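Side-chain contacts in periplasmic beta-glucosidase (Pseudomonas aeruginosa, PDB 6R5T), which probably hydrolyses terminal, non-reducing beta-D-glucosyl residues with release of beta-D-glucose, as a periplasmic member of glycoside hydrolase family 3: residues A388-Q391 against R392-I395; L460-A463 against L464-R468; L525-E528 against Q529-D533. The protein carries 1 engineered substitution. All blocks are in the same frame, centred on the assembly; numbering follows the deposited sequence.

How the contacts relate
All three contacts lie in the alpha/beta sandwich formed by the C-terminal family 3 domain, and each is local to a continuous run of chain, so none closes a long loop. They follow one another in series without nesting or crossing. Contact 1 starts the short helix 391-394 after strand 380-384. Contact 2 runs along the last turns of helix 456-468, which rests on strands 380-384 and 423-427. Contact 3 spans helix 526-531, the link between strands 513-518 and 534-537. The contacts do not touch: nearest atoms are about 10 Å apart for contacts 1 and 2, and about 11 Å for contacts 2 and 3. Helix 497-508 packs against both 460-468 and 525-533.

Contact 1: residues A388-Q391 against R392-I395; sequences AKSQ and RDVI
Ser390 and Asp393 hold each other through two hydrogen bonds at the start of a short helix. The hydroxyl OG of Ser390 donates to OD2 of Asp393 over just 2.5 Å, reaching that oxygen from above the carboxylate plane, 40° out of it. In return, Asp393 N donates to Ser390 OG at 3.0 Å, with an N-H...O angle of 152°. Ser390 OG lies opposite its own backbone N and beside its carbonyl carbon (chi1 -178°), which turns the hydroxyl toward the first helical turn. Ser390 is thus the N-cap of helix 391-394, the turn that follows strand 380-384 in the C-terminal domain. The other carboxylate oxygen, Asp393 OD1, accepts from the backbone N of Gln481, so both oxygens are engaged and the buried group is held against rotation.

Beyond this polar pair, aliphatic carbons pack on carbonyl oxygens. The Val394 methyl CG1 comes to 3.4 Å from Gln391 O, and it also reaches Ser390 O at 3.7 Å. Ile395 follows more loosely, its methylene CG1 4.0 Å from Gln391 O. The side chain of Gln391 heads elsewhere, its NE2 donating to Ala407 O.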
ATOM      1  N   ALA A 388       7.343  25.820 -19.793  1.00 14.62           N
ATOM      2  CA  ALA A 388       8.310  26.919 -19.913  1.00 16.13           C
ATOM      3  C   ALA A 388       7.692  28.297 -19.737  1.00 16.03           C
ATOM      4  O   ALA A 388       8.378  29.154 -19.135  1.00 17.11           O
ATOM      5  CB  ALA A 388       8.993  26.814 -21.244  1.00 15.85           C
ATOM      6  N   LYS A 389       6.521  28.509 -20.353  1.00 15.89           N
ATOM      7  CA  LYS A 389       5.819  29.804 -20.268  1.00 17.06           C
ATOM      8  C   LYS A 389       4.543  29.710 -19.419  1.00 18.34           C
ATOM      9  O   LYS A 389       3.649  30.586 -19.587  1.00 18.67           O
ATOM     10  CB  LYS A 389       5.467  30.276 -21.675  1.00 18.08           C
ATOM     11  CG  LYS A 389       6.657  30.775 -22.442  1.00 22.00           C
ATOM     12  CD  LYS A 389       6.231  31.550 -23.676  1.00 27.41           C
ATOM     13  CE  LYS A 389       7.415  32.114 -24.424  1.00 33.35           C
ATOM     14  NZ  LYS A 389       6.945  32.951 -25.562  1.00 38.33           N
ATOM     15  N   SER A 390       4.466  28.773 -18.493  1.00 15.87           N
ATOM     16  CA  SER A 390       3.260  28.625 -17.669  1.00 17.62           C
ATOM     17  C   SER A 390       3.345  29.444 -16.385  1.00 18.80           C
ATOM     18  O   SER A 390       4.143  29.098 -15.491  1.00 18.20           O
ATOM     19  CB  SER A 390       3.012  27.186 -17.360  1.00 17.47           C
ATOM     20  OG  SER A 390       1.821  27.103 -16.610  1.00 18.47           O
ATOM     21  N   GLN A 391       2.550  30.497 -16.280  1.00 16.49           N
ATOM     22  CA  GLN A 391       2.403  31.235 -15.012  1.00 16.99           C
ATOM     23  C   GLN A 391       1.496  30.472 -14.062  1.00 17.04           C
ATOM     24  O   GLN A 391       1.763  30.506 -12.892  1.00 16.28           O
ATOM     25  CB  GLN A 391       1.811  32.613 -15.295  1.00 15.48           C
ATOM     26  CG  GLN A 391       2.832  33.556 -15.911  1.00 17.03           C
ATOM     27  CD  GLN A 391       2.280  34.919 -16.226  1.00 18.83           C
ATOM     28  OE1 GLN A 391       1.245  35.015 -16.898  1.00 21.61           O
ATOM     29  NE2 GLN A 391       2.972  35.955 -15.756  1.00 17.26           N
ATOM     30  N   ARG A 392       0.463  29.801 -14.579  1.00 16.57           N
ATOM     31  CA  ARG A 392      -0.500  29.106 -13.700  1.00 17.31           C
ATOM     32  C   ARG A 392       0.225  27.978 -12.980  1.00 17.02           C
ATOM     33  O   ARG A 392      -0.042  27.750 -11.764  1.00 17.71           O
ATOM     34  CB  ARG A 392      -1.704  28.585 -14.466  1.00 20.76           C
ATOM     35  CG  ARG A 392      -2.709  27.888 -13.563  1.00 24.61           C
ATOM     36  CD  ARG A 392      -3.406  28.842 -12.606  1.00 30.00           C
ATOM     37  NE  ARG A 392      -4.237  28.166 -11.618  1.00 34.95           N
ATOM     38  CZ  ARG A 392      -3.774  27.628 -10.485  1.00 37.08           C
ATOM     39  NH1 ARG A 392      -4.613  27.040  -9.643  1.00 42.88           N
ATOM     40  NH2 ARG A 392      -2.491  27.650 -10.191  1.00 32.50           N
ATOM     41  N   ASP A 393       1.132  27.284 -13.664  1.00 14.72           N
ATOM     42  CA  ASP A 393       1.734  26.102 -13.005  1.00 16.19           C
ATOM     43  C   ASP A 393       2.841  26.497 -12.011  1.00 15.74           C
ATOM     44  O   ASP A 393       2.981  25.836 -10.965  1.00 16.77           O
ATOM     45  CB  ASP A 393       2.225  25.118 -14.049  1.00 16.37           C
ATOM     46  CG  ASP A 393       1.033  24.549 -14.809  1.00 17.37           C
ATOM     47  OD1 ASP A 393       0.111  24.024 -14.183  1.00 16.94           O
ATOM     48  OD2 ASP A 393       0.948  24.814 -16.009  1.00 18.71           O
ATOM     49  N   VAL A 394       3.583  27.567 -12.287  1.00 15.37           N
ATOM     50  CA  VAL A 394       4.773  27.849 -11.446  1.00 16.12           C
ATOM     51  C   VAL A 394       4.332  28.189 -10.029  1.00 16.79           C
ATOM     52  O   VAL A 394       5.080  27.863  -9.086  1.00 16.66           O
ATOM     53  CB  VAL A 394       5.691  28.894 -12.078  1.00 16.08           C
ATOM     54  CG1 VAL A 394       5.038  30.279 -12.062  1.00 17.58           C
ATOM     55  CG2 VAL A 394       7.069  28.894 -11.408  1.00 17.30           C
ATOM     56  N   ILE A 395       3.121  28.729  -9.821  1.00 16.61           N
ATOM     57  CA  ILE A 395       2.660  29.061  -8.445  1.00 17.61           C
ATOM     58  C   ILE A 395       2.135  27.835  -7.709  1.00 18.79           C
ATOM     59  O   ILE A 395       1.855  27.967  -6.532  1.00 18.23           O
ATOM     60  CB  ILE A 395       1.655  30.237  -8.423  1.00 16.31           C
ATOM     61  CG1 ILE A 395       0.340  29.949  -9.143  1.00 18.84           C
ATOM     62  CG2 ILE A 395       2.343  31.458  -8.952  1.00 17.21           C
ATOM     63  CD1 ILE A 395      -0.687  31.042  -8.954  1.00 19.22           C
TER

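Contact 2: residues L460-A463 against L464-R468; sequences LEEA and LRTAR
Leu460 begins the contact through its backbone: its O accepts from Leu464 N, and the same oxygen lies 3.3 Å from CG of Leu464, whose side chain leans back toward the preceding turn, with CG beside its own backbone N.

At Glu461 the backbone O accepts from Arg465 N. The bend at chi2 (-84°) curls the carboxylate back beside the helix, where a water is gripped three ways: it donates to Glu461 OE1 at 2.6 Å and to Glu461 O, and accepts from Arg468 NH1 at 3.2 Å. Glu461 OE1 and Arg468 NH2 stay 4.3 Å apart, beyond salt-bridge range, so water bridges these opposite charges. One face of the Arg468 guanidinium lies against Leu464 CB, offset toward the rim of the group.

Glu462 stretches out, and Arg465 bends at chi3 and crosses the Glu462 chain at a slant, its NH2 3.5 Å from Glu462 CG. The carboxylate itself is taken by a salt bridge from OE2 to Arg454. Two donors converge on Glu462 O: Thr466 N, in the usual helical bond, and Thr466 OG1 at 2.8 Å, which sits 36° above the carbonyl plane. This hydroxyl is satisfied within its own helix, as serines and threonines in helices often are.

Ala463 O receives Ala467 N, and Ala467 CB lies 3.5 Å from that oxygen. Leu460, Ala463 and Ala467 pack on helix 497-508; Ala463 also meets Ile384 of strand 380-384, and Thr466 rests on that strand and on 423-427, where Glu462 touches Ala427.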
ATOM      1  N   LEU A 460       5.992  18.751 -32.130  1.00 18.90           N
ATOM      2  CA  LEU A 460       7.319  18.086 -32.058  1.00 20.17           C
ATOM      3  C   LEU A 460       8.222  18.617 -33.166  1.00 20.28           C
ATOM      4  O   LEU A 460       9.363  18.907 -32.882  1.00 18.97           O
ATOM      5  CB  LEU A 460       7.181  16.573 -32.146  1.00 22.38           C
ATOM      6  CG  LEU A 460       6.675  15.850 -30.918  1.00 27.79           C
ATOM      7  CD1 LEU A 460       6.356  14.392 -31.255  1.00 29.73           C
ATOM      8  CD2 LEU A 460       7.706  15.912 -29.816  1.00 28.25           C
ATOM      9  N   GLU A 461       7.731  18.749 -34.399  1.00 20.80           N
ATOM     10  CA  GLU A 461       8.612  19.191 -35.513  1.00 23.73           C
ATOM     11  C   GLU A 461       9.045  20.630 -35.271  1.00 20.85           C
ATOM     12  O   GLU A 461      10.193  20.953 -35.483  1.00 20.40           O
ATOM     13  CB  GLU A 461       7.912  19.035 -36.865  1.00 30.95           C
ATOM     14  CG  GLU A 461       7.710  17.596 -37.276  1.00 38.09           C
ATOM     15  CD  GLU A 461       8.899  16.919 -37.967  1.00 53.76           C
ATOM     16  OE1 GLU A 461      10.023  16.907 -37.379  1.00 43.93           O
ATOM     17  OE2 GLU A 461       8.704  16.394 -39.114  1.00 65.35           O
ATOM     18  N   GLU A 462       8.176  21.477 -34.716  1.00 18.53           N
ATOM     19  CA  GLU A 462       8.554  22.860 -34.367  1.00 21.08           C
ATOM     20  C   GLU A 462       9.661  22.846 -33.309  1.00 18.11           C
ATOM     21  O   GLU A 462      10.653  23.554 -33.416  1.00 19.02           O
ATOM     22  CB  GLU A 462       7.330  23.633 -33.898  1.00 22.16           C
ATOM     23  CG  GLU A 462       7.711  25.047 -33.613  1.00 25.49           C
ATOM     24  CD  GLU A 462       6.669  25.911 -32.927  1.00 35.88           C
ATOM     25  OE1 GLU A 462       6.552  27.105 -33.337  1.00 43.70           O
ATOM     26  OE2 GLU A 462       5.997  25.407 -31.998  1.00 30.16           O
ATOM     27  N   ALA A 463       9.495  22.029 -32.283  1.00 17.69           N
ATOM     28  CA  ALA A 463      10.507  21.949 -31.217  1.00 17.88           C
ATOM     29  C   ALA A 463      11.832  21.420 -31.784  1.00 15.58           C
ATOM     30  O   ALA A 463      12.875  21.908 -31.362  1.00 16.57           O
ATOM     31  CB  ALA A 463      10.011  21.020 -30.136  1.00 19.66           C
ATOM     32  N   LEU A 464      11.791  20.446 -32.683  1.00 16.99           N
ATOM     33  CA  LEU A 464      13.054  19.889 -33.250  1.00 19.17           C
ATOM     34  C   LEU A 464      13.726  20.965 -34.109  1.00 20.83           C
ATOM     35  O   LEU A 464      14.923  21.121 -33.969  1.00 18.72           O
ATOM     36  CB  LEU A 464      12.782  18.643 -34.055  1.00 20.61           C
ATOM     37  CG  LEU A 464      12.322  17.420 -33.284  1.00 21.90           C
ATOM     38  CD1 LEU A 464      12.077  16.250 -34.207  1.00 25.12           C
ATOM     39  CD2 LEU A 464      13.359  17.068 -32.225  1.00 24.81           C
ATOM     40  N   ARG A 465      12.972  21.755 -34.895  1.00 21.28           N
ATOM     41  CA  ARG A 465      13.608  22.879 -35.614  1.00 21.04           C
ATOM     42  C   ARG A 465      14.266  23.860 -34.666  1.00 20.55           C
ATOM     43  O   ARG A 465      15.319  24.382 -34.985  1.00 22.08           O
ATOM     44  CB  ARG A 465      12.585  23.701 -36.421  1.00 23.45           C
ATOM     45  CG  ARG A 465      12.061  22.953 -37.611  1.00 26.84           C
ATOM     46  CD  ARG A 465      11.217  23.850 -38.495  1.00 26.41           C
ATOM     47  NE  ARG A 465       9.976  24.276 -37.877  1.00 26.04           N
ATOM     48  CZ  ARG A 465       9.720  25.513 -37.483  1.00 27.73           C
ATOM     49  NH1 ARG A 465      10.627  26.467 -37.604  1.00 31.63           N
ATOM     50  NH2 ARG A 465       8.544  25.809 -36.955  1.00 33.24           N
ATOM     51  N   THR A 466      13.597  24.184 -33.546  1.00 16.82           N
ATOM     52  CA  THR A 466      14.118  25.136 -32.568  1.00 18.08           C
ATOM     53  C   THR A 466      15.396  24.554 -31.962  1.00 17.44           C
ATOM     54  O   THR A 466      16.386  25.262 -31.884  1.00 18.85           O
ATOM     55  CB  THR A 466      13.000  25.402 -31.547  1.00 18.71           C
ATOM     56  OG1 THR A 466      11.886  25.858 -32.307  1.00 22.57           O
ATOM     57  CG2 THR A 466      13.406  26.392 -30.497  1.00 21.15           C
ATOM     58  N   ALA A 467      15.382  23.266 -31.589  1.00 18.43           N
ATOM     59  CA  ALA A 467      16.563  22.645 -30.938  1.00 20.00           C
ATOM     60  C   ALA A 467      17.753  22.636 -31.917  1.00 21.36           C
ATOM     61  O   ALA A 467      18.893  22.993 -31.538  1.00 19.37           O
ATOM     62  CB  ALA A 467      16.214  21.269 -30.469  1.00 20.06           C
ATOM     63  N   ARG A 468      17.469  22.344 -33.168  1.00 21.40           N
ATOM     64  CA  ARG A 468      18.528  22.248 -34.217  1.00 23.03           C
ATOM     65  C   ARG A 468      19.165  23.622 -34.429  1.00 24.77           C
ATOM     66  O   ARG A 468      20.332  23.696 -34.818  1.00 25.55           O
ATOM     67  CB  ARG A 468      17.900  21.726 -35.497  1.00 22.18           C
ATOM     68  CG  ARG A 468      17.588  20.246 -35.527  1.00 23.90           C
ATOM     69  CD  ARG A 468      16.802  19.966 -36.783  1.00 26.62           C
ATOM     70  NE  ARG A 468      16.064  18.731 -36.680  1.00 28.01           N
ATOM     71  CZ  ARG A 468      14.880  18.523 -37.175  1.00 24.01           C
ATOM     72  NH1 ARG A 468      14.249  19.493 -37.821  1.00 26.51           N
ATOM     73  NH2 ARG A 468      14.336  17.324 -37.055  1.00 31.20           N
TER
HETATM   74  O   HOH W   1      11.084  19.217 -37.730  1.00 31.36           O

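Contact 3: residues L525-E528 against Q529-D533; sequences LGWE and QENAD
Trp527 and Asn531 meet because their first torsions swing both side chains to the same side of the helix: Trp527 CG is opposite its backbone N (chi1 179°), whereas Asn531 CG stays beside its own (chi1 -72°). The pair sits on helix 526-531, the connection of a beta-alpha-beta unit between strands 513-518 and 534-537. Asn531 lies over one face of the indole, amide and ring planes 21° apart in a stack. Its CB makes a CH-pi contact 3.6 Å from the centroid of the six-membered ring, while ND2 lies over the face of the five-membered ring, nearest to Trp527 NE1 at 3.2 Å, two donors that do not bond.

A hydrogen of ND2 is instead used on the backbone, donating to Trp527 O at 3.0 Å, with that oxygen near the amide plane. Trp527 O also accepts from Asn531 N at 2.9 Å, so backbone and side chain of one residue grip the same carbonyl and fix the amide over the ring. Lys504 of helix 497-508 adds a cation-pi contact to the indole.

Near the helix end, Lys507 NZ bonds Asn531 O, and Lys367 NZ bonds the carbonyls of Gln529 and Ala532, charges probably favourable at a C terminus. Gln529 OE1 is paired with Tyr608 OH. In the last turn Glu528 O accepts from Ala532 N at 2.8 Å, with Ala532 CB 3.3 Å from the same oxygen.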
ATOM      1  N   LEU A 525      11.956   8.668 -12.881  1.00 13.04           N
ATOM      2  CA  LEU A 525      12.833   9.418 -13.816  1.00 13.27           C
ATOM      3  C   LEU A 525      13.965   8.543 -14.351  1.00 13.23           C
ATOM      4  O   LEU A 525      15.029   9.084 -14.668  1.00 13.39           O
ATOM      5  CB  LEU A 525      13.369  10.624 -13.065  1.00 13.23           C
ATOM      6  CG  LEU A 525      12.316  11.681 -12.728  1.00 14.73           C
ATOM      7  CD1 LEU A 525      12.829  12.693 -11.735  1.00 15.45           C
ATOM      8  CD2 LEU A 525      11.839  12.406 -14.003  1.00 15.60           C
ATOM      9  N   GLY A 526      13.730   7.244 -14.497  1.00 13.15           N
ATOM     10  CA  GLY A 526      14.846   6.361 -14.901  1.00 13.83           C
ATOM     11  C   GLY A 526      15.379   6.743 -16.277  1.00 14.51           C
ATOM     12  O   GLY A 526      16.604   6.772 -16.418  1.00 15.97           O
ATOM     13  N   TRP A 527      14.516   6.994 -17.266  1.00 14.47           N
ATOM     14  CA  TRP A 527      15.008   7.334 -18.636  1.00 15.16           C
ATOM     15  C   TRP A 527      15.765   8.649 -18.550  1.00 14.84           C
ATOM     16  O   TRP A 527      16.838   8.816 -19.161  1.00 13.76           O
ATOM     17  CB  TRP A 527      13.869   7.427 -19.651  1.00 16.59           C
ATOM     18  CG  TRP A 527      14.337   7.788 -21.026  1.00 17.83           C
ATOM     19  CD1 TRP A 527      14.606   6.914 -22.049  1.00 20.90           C
ATOM     20  CD2 TRP A 527      14.579   9.095 -21.552  1.00 19.35           C
ATOM     21  NE1 TRP A 527      15.013   7.600 -23.163  1.00 19.57           N
ATOM     22  CE2 TRP A 527      15.061   8.928 -22.872  1.00 18.44           C
ATOM     23  CE3 TRP A 527      14.499  10.371 -21.019  1.00 17.53           C
ATOM     24  CZ2 TRP A 527      15.392  10.022 -23.665  1.00 19.00           C
ATOM     25  CZ3 TRP A 527      14.858  11.447 -21.791  1.00 20.84           C
ATOM     26  CH2 TRP A 527      15.289  11.261 -23.105  1.00 20.43           C
ATOM     27  N   GLU A 528      15.204   9.590 -17.807  1.00 12.80           N
ATOM     28  CA  GLU A 528      15.802  10.943 -17.684  1.00 13.85           C
ATOM     29  C   GLU A 528      17.187  10.862 -17.031  1.00 14.42           C
ATOM     30  O   GLU A 528      18.145  11.509 -17.490  1.00 14.33           O
ATOM     31  CB  GLU A 528      14.843  11.855 -16.915  1.00 14.39           C
ATOM     32  CG  GLU A 528      13.535  12.106 -17.640  1.00 14.27           C
ATOM     33  CD  GLU A 528      12.487  10.988 -17.590  1.00 15.38           C
ATOM     34  OE1 GLU A 528      12.672   9.939 -16.894  1.00 14.31           O
ATOM     35  OE2 GLU A 528      11.455  11.101 -18.304  1.00 16.82           O
ATOM     36  N   GLN A 529      17.301  10.090 -15.954  1.00 13.17           N
ATOM     37  CA  GLN A 529      18.603   9.975 -15.254  1.00 14.29           C
ATOM     38  C   GLN A 529      19.652   9.340 -16.214  1.00 15.27           C
ATOM     39  O   GLN A 529      20.849   9.634 -16.077  1.00 15.59           O
ATOM     40  CB  GLN A 529      18.412   9.190 -13.958  1.00 15.39           C
ATOM     41  CG  GLN A 529      19.719   8.911 -13.206  1.00 17.42           C
ATOM     42  CD  GLN A 529      20.480  10.136 -12.762  1.00 17.11           C
ATOM     43  OE1 GLN A 529      19.922  11.204 -12.558  1.00 19.27           O
ATOM     44  NE2 GLN A 529      21.796   9.980 -12.642  1.00 22.63           N
ATOM     45  N   GLU A 530      19.239   8.465 -17.114  1.00 14.67           N
ATOM     46  CA  GLU A 530      20.180   7.819 -18.061  1.00 18.34           C
ATOM     47  C   GLU A 530      20.534   8.793 -19.203  1.00 18.45           C
ATOM     48  O   GLU A 530      21.712   8.796 -19.655  1.00 22.73           O
ATOM     49  CB  GLU A 530      19.551   6.544 -18.571  1.00 20.88           C
ATOM     50  CG  GLU A 530      20.471   5.707 -19.429  1.00 31.56           C
ATOM     51  CD  GLU A 530      21.820   5.379 -18.804  1.00 40.45           C
ATOM     52  OE1 GLU A 530      22.801   5.356 -19.575  1.00 56.72           O
ATOM     53  OE2 GLU A 530      21.900   5.117 -17.567  1.00 48.92           O
ATOM     54  N   ASN A 531      19.596   9.610 -19.661  1.00 15.94           N
ATOM     55  CA  ASN A 531      19.753  10.294 -20.968  1.00 17.38           C
ATOM     56  C   ASN A 531      19.932  11.805 -20.845  1.00 18.02           C
ATOM     57  O   ASN A 531      20.520  12.433 -21.751  1.00 19.81           O
ATOM     58  CB  ASN A 531      18.549   9.979 -21.848  1.00 16.41           C
ATOM     59  CG  ASN A 531      18.596   8.556 -22.316  1.00 20.64           C
ATOM     60  OD1 ASN A 531      19.327   8.283 -23.267  1.00 25.46           O
ATOM     61  ND2 ASN A 531      17.898   7.631 -21.670  1.00 16.09           N
ATOM     62  N   ALA A 532      19.283  12.471 -19.880  1.00 15.00           N
ATOM     63  CA  ALA A 532      19.426  13.939 -19.810  1.00 16.68           C
ATOM     64  C   ALA A 532      20.869  14.271 -19.467  1.00 15.99           C
ATOM     65  O   ALA A 532      21.526  13.485 -18.769  1.00 18.99           O
ATOM     66  CB  ALA A 532      18.515  14.564 -18.797  1.00 18.66           C
ATOM     67  N   ASP A 533      21.353  15.431 -19.862  1.00 15.73           N
ATOM     68  CA  ASP A 533      22.720  15.812 -19.451  1.00 17.36           C
ATOM     69  C   ASP A 533      22.682  16.485 -18.084  1.00 16.94           C
ATOM     70  O   ASP A 533      23.644  16.389 -17.371  1.00 18.52           O
ATOM     71  CB  ASP A 533      23.364  16.697 -20.502  1.00 19.82           C
ATOM     72  CG  ASP A 533      23.496  15.914 -21.806  1.00 24.59           C
ATOM     73  OD1 ASP A 533      24.120  14.822 -21.782  1.00 26.58           O
ATOM     74  OD2 ASP A 533      22.862  16.299 -22.809  1.00 22.14           O
TER